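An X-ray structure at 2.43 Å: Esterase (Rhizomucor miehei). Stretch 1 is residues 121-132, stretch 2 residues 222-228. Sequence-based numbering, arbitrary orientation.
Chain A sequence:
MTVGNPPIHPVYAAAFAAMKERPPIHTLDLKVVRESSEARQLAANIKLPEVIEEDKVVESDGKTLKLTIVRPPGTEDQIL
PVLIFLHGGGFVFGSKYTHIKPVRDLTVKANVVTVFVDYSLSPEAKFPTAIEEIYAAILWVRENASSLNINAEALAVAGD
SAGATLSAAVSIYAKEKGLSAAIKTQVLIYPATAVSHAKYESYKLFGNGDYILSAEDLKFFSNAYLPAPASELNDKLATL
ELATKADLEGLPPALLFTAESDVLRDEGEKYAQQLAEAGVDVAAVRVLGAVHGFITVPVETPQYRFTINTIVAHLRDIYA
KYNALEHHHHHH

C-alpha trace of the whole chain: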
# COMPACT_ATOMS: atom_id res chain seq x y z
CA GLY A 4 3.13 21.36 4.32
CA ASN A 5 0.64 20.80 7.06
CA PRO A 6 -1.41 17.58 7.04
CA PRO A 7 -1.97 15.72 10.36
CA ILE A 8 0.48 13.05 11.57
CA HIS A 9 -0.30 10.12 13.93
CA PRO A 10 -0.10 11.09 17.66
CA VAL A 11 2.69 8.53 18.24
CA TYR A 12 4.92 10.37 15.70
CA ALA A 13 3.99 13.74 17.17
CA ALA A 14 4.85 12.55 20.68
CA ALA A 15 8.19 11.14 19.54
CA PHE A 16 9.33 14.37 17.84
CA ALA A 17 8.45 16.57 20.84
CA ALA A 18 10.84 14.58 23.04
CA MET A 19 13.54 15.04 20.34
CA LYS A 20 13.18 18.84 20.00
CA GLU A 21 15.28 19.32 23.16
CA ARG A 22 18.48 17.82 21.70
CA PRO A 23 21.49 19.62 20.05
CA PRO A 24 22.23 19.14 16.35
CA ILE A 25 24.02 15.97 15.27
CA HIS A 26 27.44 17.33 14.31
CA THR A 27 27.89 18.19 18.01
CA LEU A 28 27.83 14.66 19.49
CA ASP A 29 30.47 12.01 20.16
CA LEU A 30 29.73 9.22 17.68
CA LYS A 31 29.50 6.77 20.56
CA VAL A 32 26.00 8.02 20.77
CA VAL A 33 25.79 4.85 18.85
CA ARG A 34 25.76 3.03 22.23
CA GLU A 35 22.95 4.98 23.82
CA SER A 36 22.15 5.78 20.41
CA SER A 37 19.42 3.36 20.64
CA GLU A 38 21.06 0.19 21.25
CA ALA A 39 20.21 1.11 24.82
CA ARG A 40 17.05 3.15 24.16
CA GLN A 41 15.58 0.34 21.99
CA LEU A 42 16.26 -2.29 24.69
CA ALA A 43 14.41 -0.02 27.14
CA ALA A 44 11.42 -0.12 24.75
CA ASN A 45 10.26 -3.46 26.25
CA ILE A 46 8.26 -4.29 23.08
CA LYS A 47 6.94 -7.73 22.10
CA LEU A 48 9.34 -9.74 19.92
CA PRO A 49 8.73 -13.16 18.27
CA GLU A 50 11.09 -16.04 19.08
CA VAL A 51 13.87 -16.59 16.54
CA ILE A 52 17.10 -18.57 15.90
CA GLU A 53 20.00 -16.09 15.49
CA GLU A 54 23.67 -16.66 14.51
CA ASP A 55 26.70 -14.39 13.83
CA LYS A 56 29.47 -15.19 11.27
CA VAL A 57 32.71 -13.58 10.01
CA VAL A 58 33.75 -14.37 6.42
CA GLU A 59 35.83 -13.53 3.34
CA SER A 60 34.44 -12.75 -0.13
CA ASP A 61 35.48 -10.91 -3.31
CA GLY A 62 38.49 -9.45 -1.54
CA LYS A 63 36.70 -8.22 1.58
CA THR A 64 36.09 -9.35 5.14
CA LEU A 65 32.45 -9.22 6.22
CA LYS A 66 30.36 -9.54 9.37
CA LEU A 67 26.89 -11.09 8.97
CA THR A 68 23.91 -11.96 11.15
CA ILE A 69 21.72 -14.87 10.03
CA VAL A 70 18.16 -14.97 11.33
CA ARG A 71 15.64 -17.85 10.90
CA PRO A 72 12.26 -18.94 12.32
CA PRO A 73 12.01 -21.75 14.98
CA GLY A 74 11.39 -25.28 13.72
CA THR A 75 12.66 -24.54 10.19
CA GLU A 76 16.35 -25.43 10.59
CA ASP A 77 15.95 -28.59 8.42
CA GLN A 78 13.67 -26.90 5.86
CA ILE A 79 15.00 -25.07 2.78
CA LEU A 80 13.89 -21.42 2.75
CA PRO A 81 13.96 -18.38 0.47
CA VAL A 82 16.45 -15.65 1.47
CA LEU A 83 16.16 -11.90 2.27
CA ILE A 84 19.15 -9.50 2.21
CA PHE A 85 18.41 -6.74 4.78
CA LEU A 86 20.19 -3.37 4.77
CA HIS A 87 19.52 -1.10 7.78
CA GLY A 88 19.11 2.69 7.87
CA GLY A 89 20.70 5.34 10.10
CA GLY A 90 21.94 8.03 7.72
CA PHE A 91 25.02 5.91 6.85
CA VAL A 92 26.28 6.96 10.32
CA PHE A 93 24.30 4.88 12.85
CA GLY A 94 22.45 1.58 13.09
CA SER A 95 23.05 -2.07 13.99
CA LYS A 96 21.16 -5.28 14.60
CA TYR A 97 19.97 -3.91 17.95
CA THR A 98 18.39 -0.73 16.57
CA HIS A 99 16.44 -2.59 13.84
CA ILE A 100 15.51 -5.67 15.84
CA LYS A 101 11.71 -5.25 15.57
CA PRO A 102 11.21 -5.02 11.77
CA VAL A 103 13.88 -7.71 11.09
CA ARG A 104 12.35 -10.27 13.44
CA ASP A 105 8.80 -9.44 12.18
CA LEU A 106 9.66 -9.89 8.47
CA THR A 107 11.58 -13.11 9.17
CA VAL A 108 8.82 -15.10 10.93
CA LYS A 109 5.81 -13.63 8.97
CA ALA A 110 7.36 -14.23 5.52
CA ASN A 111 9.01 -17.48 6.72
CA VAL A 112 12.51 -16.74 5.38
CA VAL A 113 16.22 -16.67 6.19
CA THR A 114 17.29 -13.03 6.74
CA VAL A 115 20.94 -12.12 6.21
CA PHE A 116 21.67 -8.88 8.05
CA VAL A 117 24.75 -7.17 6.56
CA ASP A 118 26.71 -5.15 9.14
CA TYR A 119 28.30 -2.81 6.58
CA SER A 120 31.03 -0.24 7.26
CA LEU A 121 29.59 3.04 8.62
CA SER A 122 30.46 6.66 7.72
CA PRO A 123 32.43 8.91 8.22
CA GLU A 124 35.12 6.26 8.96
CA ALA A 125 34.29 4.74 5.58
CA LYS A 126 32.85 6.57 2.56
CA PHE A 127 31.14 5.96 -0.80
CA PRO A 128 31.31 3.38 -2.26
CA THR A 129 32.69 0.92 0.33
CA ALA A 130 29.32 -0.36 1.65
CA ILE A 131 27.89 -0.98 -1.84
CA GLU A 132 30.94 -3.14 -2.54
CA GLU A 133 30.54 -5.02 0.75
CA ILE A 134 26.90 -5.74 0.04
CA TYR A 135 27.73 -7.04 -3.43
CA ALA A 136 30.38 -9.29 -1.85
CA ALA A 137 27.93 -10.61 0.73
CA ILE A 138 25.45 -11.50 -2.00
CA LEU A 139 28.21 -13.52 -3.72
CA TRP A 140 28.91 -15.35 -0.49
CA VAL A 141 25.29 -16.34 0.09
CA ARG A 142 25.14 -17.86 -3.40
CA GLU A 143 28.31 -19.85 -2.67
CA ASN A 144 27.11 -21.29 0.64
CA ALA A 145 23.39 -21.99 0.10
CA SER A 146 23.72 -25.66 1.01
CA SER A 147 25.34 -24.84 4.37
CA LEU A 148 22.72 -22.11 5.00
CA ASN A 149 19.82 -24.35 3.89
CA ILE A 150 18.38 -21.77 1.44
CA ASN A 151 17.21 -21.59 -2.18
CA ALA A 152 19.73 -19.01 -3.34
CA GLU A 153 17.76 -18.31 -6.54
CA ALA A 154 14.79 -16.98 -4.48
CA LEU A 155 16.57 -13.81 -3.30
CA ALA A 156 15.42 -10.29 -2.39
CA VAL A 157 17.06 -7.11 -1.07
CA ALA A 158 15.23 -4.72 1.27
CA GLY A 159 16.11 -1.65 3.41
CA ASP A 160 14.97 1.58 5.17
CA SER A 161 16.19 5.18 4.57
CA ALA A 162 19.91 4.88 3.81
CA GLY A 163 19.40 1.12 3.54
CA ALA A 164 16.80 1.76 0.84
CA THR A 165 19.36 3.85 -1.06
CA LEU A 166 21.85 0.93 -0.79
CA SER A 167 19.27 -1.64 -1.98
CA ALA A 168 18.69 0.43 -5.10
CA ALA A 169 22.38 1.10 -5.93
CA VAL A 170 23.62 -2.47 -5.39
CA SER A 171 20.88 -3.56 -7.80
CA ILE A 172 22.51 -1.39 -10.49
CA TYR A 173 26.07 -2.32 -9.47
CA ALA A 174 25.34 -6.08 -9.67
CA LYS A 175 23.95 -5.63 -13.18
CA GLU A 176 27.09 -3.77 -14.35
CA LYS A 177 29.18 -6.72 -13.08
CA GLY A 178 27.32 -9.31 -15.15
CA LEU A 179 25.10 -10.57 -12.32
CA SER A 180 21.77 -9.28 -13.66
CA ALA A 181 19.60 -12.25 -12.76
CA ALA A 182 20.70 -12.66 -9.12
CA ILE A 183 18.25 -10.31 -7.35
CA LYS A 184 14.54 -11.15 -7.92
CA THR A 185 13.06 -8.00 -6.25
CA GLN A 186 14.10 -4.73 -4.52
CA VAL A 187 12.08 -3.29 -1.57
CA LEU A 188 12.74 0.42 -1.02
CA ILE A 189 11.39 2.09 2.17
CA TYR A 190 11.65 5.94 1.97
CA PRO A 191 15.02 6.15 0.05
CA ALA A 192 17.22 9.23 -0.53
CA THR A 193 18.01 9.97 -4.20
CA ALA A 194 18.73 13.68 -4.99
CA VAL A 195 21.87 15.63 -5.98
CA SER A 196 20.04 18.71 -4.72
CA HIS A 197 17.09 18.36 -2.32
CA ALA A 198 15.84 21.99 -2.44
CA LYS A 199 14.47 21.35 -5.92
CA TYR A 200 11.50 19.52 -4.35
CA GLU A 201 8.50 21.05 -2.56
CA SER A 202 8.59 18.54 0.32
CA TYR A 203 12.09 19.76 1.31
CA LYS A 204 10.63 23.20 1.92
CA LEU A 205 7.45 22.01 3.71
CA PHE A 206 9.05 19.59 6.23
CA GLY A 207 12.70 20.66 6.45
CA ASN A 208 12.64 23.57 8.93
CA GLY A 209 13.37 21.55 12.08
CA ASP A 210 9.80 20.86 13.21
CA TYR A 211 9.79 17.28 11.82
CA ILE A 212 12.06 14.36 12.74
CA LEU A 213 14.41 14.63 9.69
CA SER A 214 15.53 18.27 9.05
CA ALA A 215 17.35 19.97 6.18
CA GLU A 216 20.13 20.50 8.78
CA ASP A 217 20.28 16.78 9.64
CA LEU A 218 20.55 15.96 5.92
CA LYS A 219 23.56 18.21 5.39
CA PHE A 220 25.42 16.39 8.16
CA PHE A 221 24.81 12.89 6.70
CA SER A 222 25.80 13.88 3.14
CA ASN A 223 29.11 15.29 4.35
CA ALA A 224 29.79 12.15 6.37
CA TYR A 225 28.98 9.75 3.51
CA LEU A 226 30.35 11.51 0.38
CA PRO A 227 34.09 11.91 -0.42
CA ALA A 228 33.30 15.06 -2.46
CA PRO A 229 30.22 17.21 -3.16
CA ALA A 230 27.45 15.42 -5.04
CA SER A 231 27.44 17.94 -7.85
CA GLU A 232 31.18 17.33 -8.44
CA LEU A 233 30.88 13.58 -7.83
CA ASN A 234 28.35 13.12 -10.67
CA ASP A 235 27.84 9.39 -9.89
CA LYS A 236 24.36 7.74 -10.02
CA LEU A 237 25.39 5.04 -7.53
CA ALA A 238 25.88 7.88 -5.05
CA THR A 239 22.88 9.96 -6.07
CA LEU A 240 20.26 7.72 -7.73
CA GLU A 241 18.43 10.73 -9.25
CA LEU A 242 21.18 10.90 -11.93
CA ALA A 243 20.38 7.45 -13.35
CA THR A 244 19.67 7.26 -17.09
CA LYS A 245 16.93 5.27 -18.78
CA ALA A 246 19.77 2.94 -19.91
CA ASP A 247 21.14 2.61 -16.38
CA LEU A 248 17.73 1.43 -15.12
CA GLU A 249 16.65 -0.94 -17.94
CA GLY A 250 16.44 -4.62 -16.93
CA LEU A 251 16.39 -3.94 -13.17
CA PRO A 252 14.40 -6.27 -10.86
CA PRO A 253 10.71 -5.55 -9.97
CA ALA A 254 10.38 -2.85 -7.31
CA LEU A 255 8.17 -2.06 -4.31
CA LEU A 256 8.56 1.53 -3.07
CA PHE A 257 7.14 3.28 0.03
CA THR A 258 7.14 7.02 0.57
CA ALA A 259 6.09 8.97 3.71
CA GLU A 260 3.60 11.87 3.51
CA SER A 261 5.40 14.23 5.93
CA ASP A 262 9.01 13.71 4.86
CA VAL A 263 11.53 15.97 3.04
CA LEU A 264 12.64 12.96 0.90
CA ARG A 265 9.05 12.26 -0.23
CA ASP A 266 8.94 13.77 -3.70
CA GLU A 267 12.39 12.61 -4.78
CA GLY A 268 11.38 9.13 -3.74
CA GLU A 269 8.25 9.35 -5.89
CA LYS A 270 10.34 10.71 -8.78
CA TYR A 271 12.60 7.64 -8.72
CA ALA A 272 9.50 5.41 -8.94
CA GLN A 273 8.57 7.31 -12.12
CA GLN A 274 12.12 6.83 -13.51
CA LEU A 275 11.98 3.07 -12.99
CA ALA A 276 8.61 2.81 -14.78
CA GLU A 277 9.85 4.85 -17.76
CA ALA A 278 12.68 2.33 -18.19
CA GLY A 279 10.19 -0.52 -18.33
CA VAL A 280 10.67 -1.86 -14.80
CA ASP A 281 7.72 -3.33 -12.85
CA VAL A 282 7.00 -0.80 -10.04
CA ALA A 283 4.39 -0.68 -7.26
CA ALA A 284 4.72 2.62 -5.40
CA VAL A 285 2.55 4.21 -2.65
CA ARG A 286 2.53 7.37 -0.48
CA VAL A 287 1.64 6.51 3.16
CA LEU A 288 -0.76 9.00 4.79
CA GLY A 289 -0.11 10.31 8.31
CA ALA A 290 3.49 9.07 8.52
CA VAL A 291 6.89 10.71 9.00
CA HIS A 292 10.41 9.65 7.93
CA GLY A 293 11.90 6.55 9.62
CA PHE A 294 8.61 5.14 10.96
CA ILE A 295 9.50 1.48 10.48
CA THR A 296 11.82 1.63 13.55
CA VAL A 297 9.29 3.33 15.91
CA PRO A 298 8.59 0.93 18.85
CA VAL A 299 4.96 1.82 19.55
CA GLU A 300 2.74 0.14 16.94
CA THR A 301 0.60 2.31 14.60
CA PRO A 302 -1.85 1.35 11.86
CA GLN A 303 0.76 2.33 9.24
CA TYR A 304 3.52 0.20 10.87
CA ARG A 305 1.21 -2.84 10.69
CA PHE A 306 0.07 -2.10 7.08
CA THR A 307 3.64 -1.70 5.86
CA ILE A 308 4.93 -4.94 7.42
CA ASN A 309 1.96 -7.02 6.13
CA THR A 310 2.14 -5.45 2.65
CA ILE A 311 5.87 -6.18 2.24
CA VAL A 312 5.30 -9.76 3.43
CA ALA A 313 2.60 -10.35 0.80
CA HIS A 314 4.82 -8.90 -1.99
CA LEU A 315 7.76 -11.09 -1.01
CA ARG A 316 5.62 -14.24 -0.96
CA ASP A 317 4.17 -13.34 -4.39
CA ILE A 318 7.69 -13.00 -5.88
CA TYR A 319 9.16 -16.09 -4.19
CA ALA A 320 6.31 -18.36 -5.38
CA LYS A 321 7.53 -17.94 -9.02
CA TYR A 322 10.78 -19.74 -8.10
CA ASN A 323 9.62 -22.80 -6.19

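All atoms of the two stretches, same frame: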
# COMPACT_ATOMS: atom_id res chain seq x y z
N LEU A 121 30.28 1.75 8.46
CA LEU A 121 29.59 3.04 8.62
C LEU A 121 30.46 4.26 8.30
O LEU A 121 31.69 4.20 8.39
CB LEU A 121 29.05 3.18 10.05
CG LEU A 121 28.11 2.10 10.61
CD1 LEU A 121 27.86 2.31 12.10
CD2 LEU A 121 26.79 2.07 9.85
N SER A 122 29.81 5.37 7.94
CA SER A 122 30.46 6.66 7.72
C SER A 122 30.48 7.48 9.03
O SER A 122 29.58 7.32 9.86
CB SER A 122 29.73 7.45 6.63
OG SER A 122 29.83 6.82 5.36
N PRO A 123 31.45 8.42 9.19
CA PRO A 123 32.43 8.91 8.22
C PRO A 123 33.75 8.14 8.18
O PRO A 123 34.62 8.52 7.40
CB PRO A 123 32.69 10.35 8.68
CG PRO A 123 32.57 10.26 10.18
CD PRO A 123 31.48 9.20 10.44
N GLU A 124 33.90 7.08 8.98
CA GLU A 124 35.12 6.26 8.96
C GLU A 124 35.35 5.61 7.60
O GLU A 124 36.49 5.45 7.16
CB GLU A 124 35.07 5.18 10.03
CG GLU A 124 35.18 5.70 11.46
CD GLU A 124 33.87 6.23 12.00
OE1 GLU A 124 32.83 6.06 11.32
OE2 GLU A 124 33.88 6.80 13.12
N ALA A 125 34.26 5.22 6.95
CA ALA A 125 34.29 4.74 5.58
C ALA A 125 33.40 5.65 4.75
O ALA A 125 32.50 6.28 5.30
CB ALA A 125 33.79 3.28 5.51
N LYS A 126 33.66 5.74 3.45
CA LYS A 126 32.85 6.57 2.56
C LYS A 126 32.41 5.83 1.29
O LYS A 126 32.82 4.68 1.06
CB LYS A 126 33.60 7.86 2.21
CG LYS A 126 33.51 8.90 3.33
CD LYS A 126 34.53 10.01 3.20
CE LYS A 126 34.49 10.93 4.42
NZ LYS A 126 33.30 11.84 4.40
N PHE A 127 31.57 6.49 0.50
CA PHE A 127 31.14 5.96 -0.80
C PHE A 127 32.38 5.58 -1.60
O PHE A 127 33.31 6.38 -1.70
CB PHE A 127 30.30 7.01 -1.55
CG PHE A 127 29.93 6.62 -2.96
CD1 PHE A 127 28.77 5.91 -3.22
CD2 PHE A 127 30.76 6.98 -4.02
CE1 PHE A 127 28.43 5.56 -4.52
CE2 PHE A 127 30.44 6.63 -5.33
CZ PHE A 127 29.26 5.91 -5.58
N PRO A 128 32.39 4.37 -2.20
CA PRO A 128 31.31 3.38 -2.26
C PRO A 128 31.59 2.07 -1.52
O PRO A 128 31.17 1.01 -2.01
CB PRO A 128 31.21 3.09 -3.75
CG PRO A 128 32.68 3.09 -4.17
CD PRO A 128 33.40 4.10 -3.24
N THR A 129 32.25 2.13 -0.37
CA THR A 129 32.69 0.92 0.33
C THR A 129 31.53 -0.04 0.65
O THR A 129 31.60 -1.23 0.33
CB THR A 129 33.43 1.27 1.64
OG1 THR A 129 34.52 2.16 1.36
CG2 THR A 129 33.96 0.02 2.33
N ALA A 130 30.45 0.48 1.24
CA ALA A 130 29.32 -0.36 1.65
C ALA A 130 28.64 -1.06 0.47
O ALA A 130 28.27 -2.22 0.58
CB ALA A 130 28.30 0.45 2.44
N ILE A 131 28.49 -0.36 -0.65
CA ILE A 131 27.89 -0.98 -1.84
C ILE A 131 28.70 -2.21 -2.26
O ILE A 131 28.15 -3.26 -2.59
CB ILE A 131 27.82 -0.01 -3.03
CG1 ILE A 131 26.86 1.15 -2.74
CG2 ILE A 131 27.38 -0.72 -4.30
CD1 ILE A 131 26.82 2.21 -3.85
N GLU A 132 30.02 -2.07 -2.18
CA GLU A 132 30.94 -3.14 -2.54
C GLU A 132 30.90 -4.29 -1.53
O GLU A 132 31.05 -5.45 -1.91
CB GLU A 132 32.36 -2.59 -2.69
CG GLU A 132 32.58 -1.76 -3.98
CD GLU A 132 33.95 -1.07 -4.05
OE1 GLU A 132 34.78 -1.24 -3.12
OE2 GLU A 132 34.20 -0.37 -5.06
N SER A 222 25.19 13.82 4.47
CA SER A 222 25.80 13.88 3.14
C SER A 222 27.31 14.11 3.24
O SER A 222 28.11 13.52 2.49
CB SER A 222 25.14 14.98 2.31
OG SER A 222 23.72 14.87 2.36
N ASN A 223 27.70 14.98 4.16
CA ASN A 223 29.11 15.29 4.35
C ASN A 223 29.85 14.10 4.96
O ASN A 223 31.02 13.87 4.65
CB ASN A 223 29.26 16.52 5.24
CG ASN A 223 30.71 17.00 5.34
OD1 ASN A 223 31.32 17.41 4.34
ND2 ASN A 223 31.26 16.98 6.56
N ALA A 224 29.17 13.32 5.78
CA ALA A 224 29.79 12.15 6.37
C ALA A 224 29.99 11.05 5.33
O ALA A 224 31.04 10.40 5.31
CB ALA A 224 28.97 11.64 7.55
N TYR A 225 29.00 10.86 4.46
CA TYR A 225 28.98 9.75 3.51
C TYR A 225 29.82 10.01 2.24
O TYR A 225 30.55 9.12 1.79
CB TYR A 225 27.52 9.44 3.11
CG TYR A 225 27.33 8.28 2.14
CD1 TYR A 225 27.84 7.02 2.43
CD2 TYR A 225 26.61 8.44 0.95
CE1 TYR A 225 27.65 5.93 1.56
CE2 TYR A 225 26.42 7.36 0.06
CZ TYR A 225 26.95 6.12 0.38
OH TYR A 225 26.78 5.06 -0.49
N LEU A 226 29.72 11.21 1.67
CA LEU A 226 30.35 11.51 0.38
C LEU A 226 31.81 11.98 0.49
O LEU A 226 32.17 12.74 1.40
CB LEU A 226 29.52 12.55 -0.38
CG LEU A 226 28.04 12.23 -0.63
CD1 LEU A 226 27.35 13.38 -1.34
CD2 LEU A 226 27.88 10.93 -1.42
N PRO A 227 32.68 11.51 -0.42
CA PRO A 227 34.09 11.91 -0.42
C PRO A 227 34.32 13.25 -1.13
O PRO A 227 35.43 13.77 -1.06
CB PRO A 227 34.78 10.77 -1.17
CG PRO A 227 33.73 10.26 -2.10
CD PRO A 227 32.41 10.41 -1.36
N ALA A 228 33.28 13.76 -1.78
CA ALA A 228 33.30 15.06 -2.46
C ALA A 228 31.85 15.55 -2.57
O ALA A 228 30.93 14.82 -2.22
CB ALA A 228 33.96 14.96 -3.84
O HOH W 1 28.71 3.02 -0.18

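The contact is a docking of an irregular loop, residues 121-128, against the C-terminal end of a helix, in which the loop supplies hydrogen-bond donors to the free carbonyls of the helix end while Phe-127 packs on the ring of Tyr-225. Together the two segments bury 465 Å², with Tyr-225, Phe-127, Lys-126 and Ala-224 contributing most.

The last turn of a helix leaves carbonyl groups without amide partners further along the chain, and here Lys-126 and Phe-127 serve two of them. The backbone N of Phe-127 donates to Tyr-225 O at 3.1 Å, with a nearly straight N-H...O angle of 169°. The side chain of Lys-126 leaves its backbone sideways, but its end comes nearer to the helix: chi2 and chi3 are both t, and chi4 in the m well turns the ammonium group onto the carbonyls. Lys-126 NZ donates to Ala-224 O at 2.8 Å and, weakly, to Leu-226 O at 3.3 Å. A long, flexible cation suits this place, since one nitrogen can serve more than one carbonyl. Its aliphatic part is also used, with Lys-126 CD 4.1 Å from Pro-227 CA.

Ala-224 O also receives a CA-H...O contact from Pro-123, whose CA lies 3.6 Å away. Beside it, Pro-123 CB meets Ala-224 CB at 4.1 Å; the small methyl of the buried alanine accompanies a close backbone approach, the two CA atoms being 4.6 Å apart. The peptide bonds before Pro-123 and Pro-128 are both cis.

Phe-127 points its CB toward the helix end, and that atom sits over one face of the Tyr-225 ring, 4.2 Å from Phe-127 CB to the ring centroid and 20° off the normal, a CH-pi contact. The same CB lies 4.0 Å from Pro-227 CD, so it touches both an aromatic face and a proline ring. The phenol oxygen in turn approaches the edge of the Phe-127 ring, with Tyr-225 OH 3.5 Å from Phe-127 CD1.

Although the CA-to-CB bond of Tyr-225 points away overall, its t chi1 accompanies a ring whose end comes nearer to the loop. Ser-122 OG lies at the ring edge, 3.5 Å from Tyr-225 CD1; this buried hydroxyl is satisfied within its own segment, donating to Ala-125 O at 2.7 Å and bracing the loop. The buried phenol is satisfied by a water, whose O is 2.8 Å from Tyr-225 OH and accepts a weak hydrogen bond from Ile-131 N at 3.4 Å, linking the tyrosine to the first turn of the following helix.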